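Local coordinates for protein spermidine synthase (Corynebacterium glutamicum ATCC 13032, PDB 3GJY) that probably catalyses spermidine formation by transferring an aminopropyl group from decarboxylated S-adenosylmethionine to putrescine, at residues I163-F168 and Q175-V180; C200-H203 and G208-S211; G215-F220 and W278-A283. All coordinates share one frame; numbering follows the deposited sequence.

Contact 1 of 3, residues I163-F168 and Q175-V180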
# COMPACT_ATOMS: atom_id res chain seq x y z
N ILE A 163 -4.82 2.76 6.74
CA ILE A 163 -5.15 1.77 5.71
C ILE A 163 -4.09 1.89 4.61
O ILE A 163 -3.85 2.97 4.11
CB ILE A 163 -6.55 2.06 5.11
CG1 ILE A 163 -7.66 1.86 6.15
CG2 ILE A 163 -6.84 1.22 3.85
CD1 ILE A 163 -8.97 2.55 5.78
N ILE A 164 -3.49 0.75 4.25
CA ILE A 164 -2.55 0.64 3.14
C ILE A 164 -3.22 -0.22 2.07
O ILE A 164 -3.54 -1.38 2.34
CB ILE A 164 -1.20 0.02 3.59
CG1 ILE A 164 -0.59 0.88 4.73
CG2 ILE A 164 -0.25 -0.09 2.38
CD1 ILE A 164 0.68 0.40 5.30
N ARG A 165 -3.43 0.34 0.89
CA ARG A 165 -4.01 -0.41 -0.23
C ARG A 165 -2.88 -0.83 -1.16
O ARG A 165 -2.16 0.03 -1.72
CB ARG A 165 -5.00 0.41 -1.05
CG ARG A 165 -5.82 -0.45 -1.97
CD ARG A 165 -6.43 0.35 -3.12
NE ARG A 165 -5.40 0.80 -4.04
CZ ARG A 165 -5.59 1.80 -4.91
NH1 ARG A 165 -6.74 2.45 -4.96
NH2 ARG A 165 -4.59 2.16 -5.70
N ASP A 166 -2.72 -2.13 -1.35
CA ASP A 166 -1.70 -2.66 -2.26
C ASP A 166 -2.25 -3.92 -2.86
O ASP A 166 -1.84 -5.03 -2.54
CB ASP A 166 -0.37 -2.90 -1.53
CG ASP A 166 0.77 -3.28 -2.47
OD1 ASP A 166 0.66 -2.95 -3.65
OD2 ASP A 166 1.75 -3.93 -2.02
N VAL A 167 -3.22 -3.72 -3.74
CA VAL A 167 -3.93 -4.82 -4.40
C VAL A 167 -3.29 -5.12 -5.76
O VAL A 167 -2.95 -4.20 -6.52
CB VAL A 167 -5.49 -4.54 -4.48
CG1 VAL A 167 -6.06 -4.33 -3.10
CG2 VAL A 167 -5.83 -3.37 -5.33
N PHE A 168 -3.14 -6.41 -6.06
CA PHE A 168 -2.71 -6.85 -7.43
C PHE A 168 -1.56 -5.99 -7.92
O PHE A 168 -1.62 -5.38 -9.01
CB PHE A 168 -3.89 -6.79 -8.39
CG PHE A 168 -5.09 -7.52 -7.89
CD1 PHE A 168 -5.09 -8.91 -7.83
CD2 PHE A 168 -6.22 -6.82 -7.48
CE1 PHE A 168 -6.20 -9.61 -7.37
CE2 PHE A 168 -7.35 -7.50 -7.01
CZ PHE A 168 -7.34 -8.91 -6.97
N GLN A 175 -11.36 -1.33 -10.68
CA GLN A 175 -12.07 -0.08 -10.61
C GLN A 175 -12.72 0.13 -9.25
O GLN A 175 -12.74 1.27 -8.73
CB GLN A 175 -13.11 -0.03 -11.74
CG GLN A 175 -13.67 1.36 -11.99
CD GLN A 175 -14.92 1.59 -11.22
OE1 GLN A 175 -15.33 0.75 -10.42
NE2 GLN A 175 -15.55 2.76 -11.42
N ASN A 176 -13.18 -0.95 -8.62
CA ASN A 176 -13.87 -0.83 -7.34
C ASN A 176 -13.01 -0.45 -6.14
O ASN A 176 -13.53 -0.19 -5.07
CB ASN A 176 -14.81 -2.00 -7.03
CG ASN A 176 -14.11 -3.30 -6.87
OD1 ASN A 176 -12.91 -3.43 -7.10
ND2 ASN A 176 -14.90 -4.33 -6.52
N PHE A 177 -11.70 -0.37 -6.36
CA PHE A 177 -10.78 0.15 -5.37
C PHE A 177 -10.40 1.59 -5.65
O PHE A 177 -9.52 2.13 -4.96
CB PHE A 177 -9.51 -0.71 -5.33
CG PHE A 177 -9.74 -2.05 -4.73
CD1 PHE A 177 -9.94 -2.19 -3.38
CD2 PHE A 177 -9.78 -3.19 -5.55
CE1 PHE A 177 -10.15 -3.47 -2.82
CE2 PHE A 177 -10.00 -4.45 -4.99
CZ PHE A 177 -10.18 -4.58 -3.63
N THR A 178 -11.04 2.24 -6.62
CA THR A 178 -10.63 3.58 -7.03
C THR A 178 -11.72 4.64 -6.98
O THR A 178 -11.51 5.76 -7.45
CB THR A 178 -10.03 3.57 -8.46
OG1 THR A 178 -11.08 3.39 -9.40
CG2 THR A 178 -8.99 2.46 -8.59
N THR A 179 -12.87 4.27 -6.43
CA THR A 179 -14.04 5.13 -6.51
C THR A 179 -14.25 5.92 -5.23
O THR A 179 -13.78 5.56 -4.13
CB THR A 179 -15.32 4.31 -6.73
OG1 THR A 179 -15.46 3.39 -5.63
CG2 THR A 179 -15.25 3.54 -8.02
N VAL A 180 -15.04 6.98 -5.38
CA VAL A 180 -15.45 7.81 -4.24
C VAL A 180 -16.11 6.94 -3.16
O VAL A 180 -15.83 7.09 -1.97
CB VAL A 180 -16.39 8.91 -4.71
CG1 VAL A 180 -17.12 9.57 -3.50
CG2 VAL A 180 -15.61 9.94 -5.59
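This is a buried, mostly apolar contact in which Arg165 and Val167 meet Phe177 inside a beta-alpha-beta crossover of the Rossmann-like methyltransferase fold. Residues 163-168 run off the C-terminal end of strand 160-165. Across from them, residues 175-177 form a 3-10 turn just before helix 180-189; the chain then returns as the parallel strand 194-202. Val167 lies against one face of the Phe177 ring with both methyls. CG1 sits over the ring centre, 4.2 Å from the Phe177 centroid and only 11° off the normal, a CH-pi contact, while CG2 approaches the CG side of the ring, 4.0 Å from Phe177 CD2. The ring's own setting is shared with Phe182, which meets it edge-to-face, and with side chains of helix 148-153. Arg165 passes on the backbone side of the same residue: its CD lies 3.9 Å from Phe177 CB, and a bend at chi3 (69°) swings the guanidinium to the carbonyl. NH1 reaches Phe177 O at 2.8 Å, near the guanidinium plane, but the bond is strongly bent (122° at the hydrogen) and weak. The main polar partner of Arg165 is Glu212 of helix 207-219, a salt bridge at NH1, and NH2 is held by Asn199 O, so several acceptors fix the buried charge. The turn beyond is closed by its own polar atoms, for Gln175 O accepts two bonds from Thr178, from the backbone N at 2.9 Å and from OG1 at 2.8 Å.

Contact 2 of 3, residues C200-H203 and G208-S211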
# COMPACT_ATOMS: atom_id res chain seq x y z
N CYS A 200 -0.27 2.88 -6.33
CA CYS A 200 -0.98 3.02 -7.62
C CYS A 200 0.04 2.81 -8.73
O CYS A 200 1.01 3.55 -8.83
CB CYS A 200 -1.66 4.39 -7.71
SG CYS A 200 -2.34 4.82 -9.31
N GLY A 201 -0.16 1.77 -9.52
CA GLY A 201 0.66 1.57 -10.73
C GLY A 201 -0.01 2.24 -11.92
O GLY A 201 -1.23 2.10 -12.11
N ASP A 202 0.76 3.01 -12.69
CA ASP A 202 0.15 3.70 -13.83
C ASP A 202 1.16 3.92 -14.96
O ASP A 202 2.38 4.01 -14.73
CB ASP A 202 -0.53 5.02 -13.39
CG ASP A 202 -1.70 5.44 -14.32
OD1 ASP A 202 -1.98 4.75 -15.34
OD2 ASP A 202 -2.36 6.46 -14.04
N HIS A 203 0.65 3.95 -16.19
CA HIS A 203 1.49 4.39 -17.32
C HIS A 203 1.31 5.88 -17.57
O HIS A 203 0.41 6.51 -17.01
CB HIS A 203 1.35 3.56 -18.61
CG HIS A 203 0.11 2.72 -18.67
ND1 HIS A 203 0.16 1.37 -18.94
CD2 HIS A 203 -1.19 3.03 -18.52
CE1 HIS A 203 -1.07 0.88 -18.92
NE2 HIS A 203 -1.91 1.87 -18.68
N GLY A 208 -5.24 7.32 -14.56
CA GLY A 208 -5.66 6.49 -13.42
C GLY A 208 -5.31 7.13 -12.07
O GLY A 208 -6.18 7.34 -11.21
N ALA A 209 -4.04 7.45 -11.90
CA ALA A 209 -3.61 8.15 -10.67
C ALA A 209 -4.39 9.45 -10.43
O ALA A 209 -4.81 9.75 -9.30
CB ALA A 209 -2.13 8.42 -10.73
N LYS A 210 -4.55 10.25 -11.48
CA LYS A 210 -5.21 11.53 -11.33
C LYS A 210 -6.69 11.35 -10.96
O LYS A 210 -7.20 12.08 -10.12
CB LYS A 210 -5.06 12.37 -12.60
CG LYS A 210 -3.61 12.83 -12.83
CD LYS A 210 -3.47 13.49 -14.20
CE LYS A 210 -2.05 13.89 -14.46
NZ LYS A 210 -1.97 14.50 -15.83
N SER A 211 -7.37 10.37 -11.56
CA SER A 211 -8.76 10.11 -11.20
C SER A 211 -8.88 9.58 -9.75
O SER A 211 -9.83 9.90 -9.04
CB SER A 211 -9.40 9.14 -12.19
OG SER A 211 -9.72 9.84 -13.39
O HOH W 1 -3.76 5.72 -17.09
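With chi1 at 171°, Cys200 sends SG opposite its own backbone N and onto the first turn of helix 207-219; in Asp202, two residues on along the strand, CG likewise lies anti to N (chi1 -153°), which turns the carboxylate to the N-H groups of Gly208 and Ala209. Both side chains leave strand 194-202 on the face that the helix covers. The sulfur makes the apolar half of the contact, touching Ala209 CA at 3.8 Å and Ala209 CB at 3.9 Å.

The polar half belongs to Asp202. Its OD2 accepts a nearly straight bond from Ala209 N, 2.9 Å long with 167° at the hydrogen, and the donor comes from above the carboxylate plane. Gly208 N also lies close, 3.1 Å from Asp202 OD2. The other oxygen, OD1, takes a 2.7 Å bond from a water that accepts in turn, weakly and at 3.3 Å, from Gly208 N. His203 N also makes a weak 2.9 Å bond to Asp202 OD1. A buried acid facing the backbone N-H groups at the start of a helix is probably well placed electrostatically, and the helix end probably favours its charged form.

The contact joins the end of strand 194-202 to the first turn of helix 207-219, across the short loop that links them in this Rossmann-like domain. Strand 194-202 is flanked by the parallel strand 160-165 and the antiparallel strand 238-245, with backbone bonds from Cys200 to Ile240 and from Asp202 to Gly238. The side chains of Cys200 and Ala209 both rest on Ile240 of strand 238-245, so strand and helix share a neighbour there.

Contact 3 of 3, residues G215-F220 and W278-A283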
# COMPACT_ATOMS: atom_id res chain seq x y z
N GLY A 215 -10.98 11.53 -6.65
CA GLY A 215 -11.96 10.92 -5.76
C GLY A 215 -11.55 11.09 -4.31
O GLY A 215 -12.37 11.40 -3.46
N MSE A 216 -10.26 10.90 -4.04
CA MSE A 216 -9.73 11.09 -2.68
C MSE A 216 -9.99 12.52 -2.18
O MSE A 216 -10.29 12.72 -1.00
CB MSE A 216 -8.24 10.76 -2.62
CG MSE A 216 -8.01 9.25 -2.85
SE MSE A 216 -6.15 8.89 -3.27
CE MSE A 216 -5.45 9.36 -1.53
N MSE A 217 -9.88 13.50 -3.08
CA MSE A 217 -10.07 14.90 -2.68
C MSE A 217 -11.52 15.26 -2.31
O MSE A 217 -11.74 16.26 -1.63
CB MSE A 217 -9.51 15.86 -3.74
CG MSE A 217 -8.00 15.88 -3.75
SE MSE A 217 -7.31 17.10 -5.08
CE MSE A 217 -7.04 15.89 -6.41
N GLU A 218 -12.48 14.45 -2.76
CA GLU A 218 -13.87 14.64 -2.33
C GLU A 218 -14.12 14.13 -0.91
O GLU A 218 -15.14 14.43 -0.29
CB GLU A 218 -14.83 13.87 -3.25
CG GLU A 218 -14.99 14.35 -4.61
CD GLU A 218 -16.20 13.69 -5.27
OE1 GLU A 218 -17.17 13.26 -4.58
OE2 GLU A 218 -16.16 13.58 -6.49
N VAL A 219 -13.24 13.25 -0.44
CA VAL A 219 -13.46 12.50 0.79
C VAL A 219 -12.54 12.96 1.94
O VAL A 219 -13.00 13.06 3.10
CB VAL A 219 -13.27 11.01 0.51
CG1 VAL A 219 -13.39 10.20 1.78
CG2 VAL A 219 -14.32 10.55 -0.49
N PHE A 220 -11.25 13.16 1.63
CA PHE A 220 -10.23 13.58 2.61
C PHE A 220 -9.96 15.06 2.44
O PHE A 220 -9.88 15.55 1.31
CB PHE A 220 -8.93 12.80 2.39
CG PHE A 220 -9.07 11.31 2.65
CD1 PHE A 220 -9.10 10.83 3.94
CD2 PHE A 220 -9.31 10.42 1.60
CE1 PHE A 220 -9.26 9.46 4.20
CE2 PHE A 220 -9.46 9.04 1.84
CZ PHE A 220 -9.47 8.56 3.16
N TRP A 278 1.03 20.86 -4.72
CA TRP A 278 1.42 20.22 -5.99
C TRP A 278 0.36 19.25 -6.47
O TRP A 278 0.01 19.22 -7.65
CB TRP A 278 2.76 19.50 -5.83
CG TRP A 278 3.32 18.88 -7.09
CD1 TRP A 278 4.30 19.42 -7.90
CD2 TRP A 278 3.02 17.59 -7.66
NE1 TRP A 278 4.58 18.58 -8.92
CE2 TRP A 278 3.82 17.44 -8.81
CE3 TRP A 278 2.15 16.55 -7.31
CZ2 TRP A 278 3.77 16.30 -9.63
CZ3 TRP A 278 2.10 15.41 -8.12
CH2 TRP A 278 2.91 15.31 -9.28
N VAL A 279 -0.15 18.42 -5.56
CA VAL A 279 -1.13 17.41 -5.96
C VAL A 279 -2.41 18.03 -6.52
O VAL A 279 -2.97 17.51 -7.50
CB VAL A 279 -1.43 16.47 -4.77
CG1 VAL A 279 -2.59 15.53 -5.09
CG2 VAL A 279 -0.17 15.70 -4.37
N ARG A 280 -2.87 19.12 -5.93
CA ARG A 280 -4.09 19.75 -6.43
C ARG A 280 -3.92 20.29 -7.84
O ARG A 280 -4.86 20.23 -8.63
CB ARG A 280 -4.61 20.83 -5.49
CG ARG A 280 -5.10 20.27 -4.16
CD ARG A 280 -5.85 21.31 -3.30
NE ARG A 280 -6.29 20.70 -2.03
CZ ARG A 280 -7.41 20.00 -1.88
NH1 ARG A 280 -8.26 19.82 -2.90
NH2 ARG A 280 -7.69 19.48 -0.68
N LYS A 281 -2.72 20.74 -8.18
CA LYS A 281 -2.45 21.14 -9.58
C LYS A 281 -2.32 19.94 -10.50
O LYS A 281 -2.92 19.91 -11.59
CB LYS A 281 -1.19 21.97 -9.64
CG LYS A 281 -1.35 23.35 -9.02
CD LYS A 281 -0.07 24.09 -9.20
CE LYS A 281 0.66 24.22 -7.90
NZ LYS A 281 0.07 25.36 -7.16
N PHE A 282 -1.60 18.91 -10.05
CA PHE A 282 -1.36 17.69 -10.83
C PHE A 282 -2.68 17.02 -11.26
O PHE A 282 -2.82 16.57 -12.40
CB PHE A 282 -0.54 16.73 -9.95
CG PHE A 282 -0.34 15.35 -10.53
CD1 PHE A 282 0.52 15.12 -11.62
CD2 PHE A 282 -0.95 14.23 -9.93
CE1 PHE A 282 0.74 13.82 -12.10
CE2 PHE A 282 -0.73 12.94 -10.41
CZ PHE A 282 0.10 12.72 -11.50
N ALA A 283 -3.63 16.94 -10.33
CA ALA A 283 -4.88 16.24 -10.57
C ALA A 283 -6.03 17.17 -10.96
O ALA A 283 -7.18 16.71 -11.10
CB ALA A 283 -5.25 15.45 -9.34
O HOH W 2 -9.97 17.75 -0.29
O HOH W 3 -11.14 19.18 -2.84
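The guanidinium of Arg280 has a water at its edge, in its plane and 2.9 Å from NH2, while the selenium of Met217 approaches obliquely, 3.6 Å from Arg280 NH1. This contact joins the C-terminal part of helix 207-219 to the short helix 276-282 across the rim of the Rossmann-like domain. The two side chains run alongside one another, head to tail. Arg280 is extended from CG to NE, which carries its head past the selenium toward the carbonyls of Met217 and Phe220, which it meets through water. Met217, present as selenomethionine, is extended at chi2 (-179°) and bent at chi3, and its CE meets Ala283 CB; at 3.5 Å this carbon pair is tight.

The edge water is also 2.7 Å from Met217 O and 2.7 Å from Phe220 O, and a second water links Arg280 NH1, at 3.0 Å, to Met217 O. Arg280 NE forms a salt bridge with Glu276, one turn earlier in its own helix. Across the contact the charged head is therefore joined to the carbonyls by water, and a positive group beside a helix C-terminal end is probably favourable, while the apolar part is Met217 CE against Ala283 CB.

Overall arrangement
Contacts 2 and 3 share helix 207-219; contact 1 reaches it through the Arg165-Glu212 salt bridge. Contacts 1 and 2 lie with centres about 11 Å apart, at the C-terminal ends of the neighbouring parallel strands 160-165 and 194-202, and meet where Arg165 NH2 packs 4.2 Å from Cys200 CA. Contact 3, about 13 Å between centres from contact 2 and about 16 Å from contact 1, takes up the far end of the helix. Val180 CG2 of contact 1 touches Gly215 CA of contact 3 at 3.8 Å, and Lys210 CE of contact 2 lies 3.5 Å from Phe282 O of contact 3. In this family the active site borders such strand ends, which probably places contacts 1 and 2 nearer to it than contact 3.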